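Local coordinates for amidohydrolase 3 domain-containing protein (Pyrococcus furiosus, PDB 3ICJ) that binds zinc ions and probably hydrolyses carbon-nitrogen bonds other than peptide bonds, as an otherwise uncharacterized amidohydrolase, at residues P396-D402 with A417-K421. Residues are numbered along the deposited sequence; the frame is centred on the assembly and turned at random.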
loop_
_atom_site.group_PDB
_atom_site.type_symbol
_atom_site.label_atom_id
_atom_site.label_comp_id
_atom_site.label_asym_id
_atom_site.label_seq_id
_atom_site.Cartn_x
_atom_site.Cartn_y
_atom_site.Cartn_z
ATOM N N PRO A 396 0.162 1.670 10.540
ATOM C CA PRO A 396 0.694 1.789 11.900
ATOM C C PRO A 396 2.212 1.915 11.982
ATOM O O PRO A 396 2.700 2.544 12.920
ATOM C CB PRO A 396 0.221 0.510 12.587
ATOM C CG PRO A 396 -1.003 0.105 11.826
ATOM C CD PRO A 396 -0.750 0.512 10.407
ATOM N N HIS A 397 2.951 1.356 11.022
ATOM C CA HIS A 397 4.405 1.459 11.060
ATOM C C HIS A 397 4.916 2.902 10.880
ATOM O O HIS A 397 6.045 3.195 11.230
ATOM C CB HIS A 397 5.099 0.469 10.097
ATOM C CG HIS A 397 6.514 0.167 10.487
ATOM N ND1 HIS A 397 7.601 0.688 9.816
ATOM C CD2 HIS A 397 7.020 -0.557 11.517
ATOM C CE1 HIS A 397 8.717 0.284 10.406
ATOM N NE2 HIS A 397 8.392 -0.471 11.439
ATOM N N PHE A 398 4.079 3.806 10.370
ATOM C CA PHE A 398 4.412 5.247 10.315
ATOM C C PHE A 398 4.758 5.767 11.724
ATOM O O PHE A 398 5.577 6.665 11.877
ATOM C CB PHE A 398 3.245 6.092 9.770
ATOM C CG PHE A 398 3.067 6.084 8.248
ATOM C CD1 PHE A 398 3.714 5.178 7.433
ATOM C CD2 PHE A 398 2.173 6.976 7.664
ATOM C CE1 PHE A 398 3.516 5.187 6.041
ATOM C CE2 PHE A 398 1.964 6.995 6.288
ATOM C CZ PHE A 398 2.646 6.090 5.473
ATOM N N ILE A 399 4.127 5.203 12.749
ATOM C CA ILE A 399 4.423 5.571 14.141
ATOM C C ILE A 399 5.903 5.346 14.492
ATOM O O ILE A 399 6.547 6.228 15.075
ATOM C CB ILE A 399 3.498 4.848 15.155
ATOM C CG1 ILE A 399 2.044 5.268 14.921
ATOM C CG2 ILE A 399 3.913 5.189 16.588
ATOM C CD1 ILE A 399 0.980 4.402 15.652
ATOM N N VAL A 400 6.429 4.177 14.108
ATOM C CA VAL A 400 7.845 3.840 14.246
ATOM C C VAL A 400 8.767 4.708 13.359
ATOM O O VAL A 400 9.770 5.235 13.835
ATOM C CB VAL A 400 8.088 2.321 13.927
ATOM C CG1 VAL A 400 9.567 1.943 14.086
ATOM C CG2 VAL A 400 7.239 1.451 14.839
ATOM N N SER A 401 8.411 4.869 12.087
ATOM C CA SER A 401 9.284 5.513 11.090
ATOM C C SER A 401 9.376 7.023 11.221
ATOM O O SER A 401 10.431 7.615 11.002
ATOM C CB SER A 401 8.802 5.197 9.679
ATOM O OG SER A 401 8.896 3.823 9.398
ATOM N N ASP A 402 8.249 7.650 11.558
ATOM C CA ASP A 402 8.156 9.106 11.569
ATOM C C ASP A 402 8.455 9.683 12.947
ATOM O O ASP A 402 7.581 10.297 13.567
ATOM C CB ASP A 402 6.767 9.550 11.095
ATOM C CG ASP A 402 6.420 9.044 9.693
ATOM O OD1 ASP A 402 7.275 8.435 9.005
ATOM O OD2 ASP A 402 5.279 9.307 9.262
ATOM N N ALA A 417 -1.910 12.905 15.855
ATOM C CA ALA A 417 -1.238 11.970 14.957
ATOM C C ALA A 417 -1.541 10.498 15.204
ATOM O O ALA A 417 -1.443 10.030 16.340
ATOM C CB ALA A 417 0.274 12.197 14.979
ATOM N N TYR A 418 -1.862 9.781 14.118
ATOM C CA TYR A 418 -1.982 8.306 14.105
ATOM C C TYR A 418 -2.868 7.775 15.223
ATOM O O TYR A 418 -2.475 6.911 16.038
ATOM C CB TYR A 418 -0.595 7.623 14.080
ATOM C CG TYR A 418 0.308 8.143 12.977
ATOM C CD1 TYR A 418 -0.131 8.183 11.641
ATOM C CD2 TYR A 418 1.593 8.606 13.260
ATOM C CE1 TYR A 418 0.700 8.679 10.620
ATOM C CE2 TYR A 418 2.436 9.093 12.242
ATOM C CZ TYR A 418 1.978 9.128 10.926
ATOM O OH TYR A 418 2.804 9.607 9.916
ATOM N N ARG A 419 -4.083 8.313 15.233
ATOM C CA ARG A 419 -5.051 8.064 16.293
ATOM C C ARG A 419 -5.823 6.768 16.025
ATOM O O ARG A 419 -7.040 6.782 15.846
ATOM C CB ARG A 419 -6.004 9.263 16.383
ATOM C CG ARG A 419 -5.294 10.546 16.763
ATOM C CD ARG A 419 -6.278 11.715 16.925
ATOM N NE ARG A 419 -7.103 11.615 18.130
ATOM C CZ ARG A 419 -7.927 12.579 18.531
ATOM N NH1 ARG A 419 -8.042 13.700 17.816
ATOM N NH2 ARG A 419 -8.647 12.434 19.639
ATOM N N LEU A 420 -5.092 5.650 16.005
ATOM C CA LEU A 420 -5.609 4.362 15.567
ATOM C C LEU A 420 -6.802 3.909 16.387
ATOM O O LEU A 420 -7.813 3.484 15.827
ATOM C CB LEU A 420 -4.503 3.287 15.608
ATOM C CG LEU A 420 -3.194 3.616 14.874
ATOM C CD1 LEU A 420 -2.243 2.424 14.893
ATOM C CD2 LEU A 420 -3.447 4.050 13.449
ATOM N N LYS A 421 -6.683 4.011 17.710
ATOM C CA LYS A 421 -7.747 3.557 18.603
ATOM C C LYS A 421 -9.012 4.419 18.429
ATOM O O LYS A 421 -10.117 3.888 18.301
ATOM C CB LYS A 421 -7.252 3.541 20.057
ATOM C CG LYS A 421 -8.333 3.324 21.118
ATOM C CD LYS A 421 -8.905 1.923 21.032
ATOM C CE LYS A 421 -9.773 1.599 22.238
ATOM N NZ LYS A 421 -10.824 0.624 21.853
#
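Tyr418 meets three residues of the short helix 398-401 and its end, and its side chain, followed outward from CB, passes from an apolar neighbourhood to a charged one. Its CB rests against Ile399 CG1 at 3.6 Å, the two side chains sliding past each other in opposite directions; Tyr418 CG and CD2 also lie against Ile399 CG1, CD2 at 3.8 Å. Because CG stands anti to the carbonyl carbon (chi1 -52°), the ring runs on over Phe398, whose CB lies above one face in a CH-pi contact, 3.5 Å from Tyr418 CZ. Tyr418 CE1 meets the edge of the Phe398 ring, 3.7 Å from Phe398 CD2, with the ring planes 71° apart. At the tip, Tyr418 OH donates a 2.6 Å hydrogen bond to Asp402 OD2, approaching on the anti side, 18° out of the carboxylate plane. Ile399 CD1, which also touches Tyr418 CB, meets Leu420 CD1 tip to tip at 3.9 Å, and Leu420 CD1 packs on Pro396 CB. A phenylalanine in place of Tyr418 would probably leave the Asp402 carboxylate without its hydroxyl donor. The contact joins helix 398-401 and its flanks, which follow strand 391-394, to the turn leading into helix 420-426. Phe398 also neighbours the zinc ligands His373 and Asp434, so the tyrosine probably backs a residue that packs against them, its hydroxyl probably helping to stabilise a negative charge where the short helix ends.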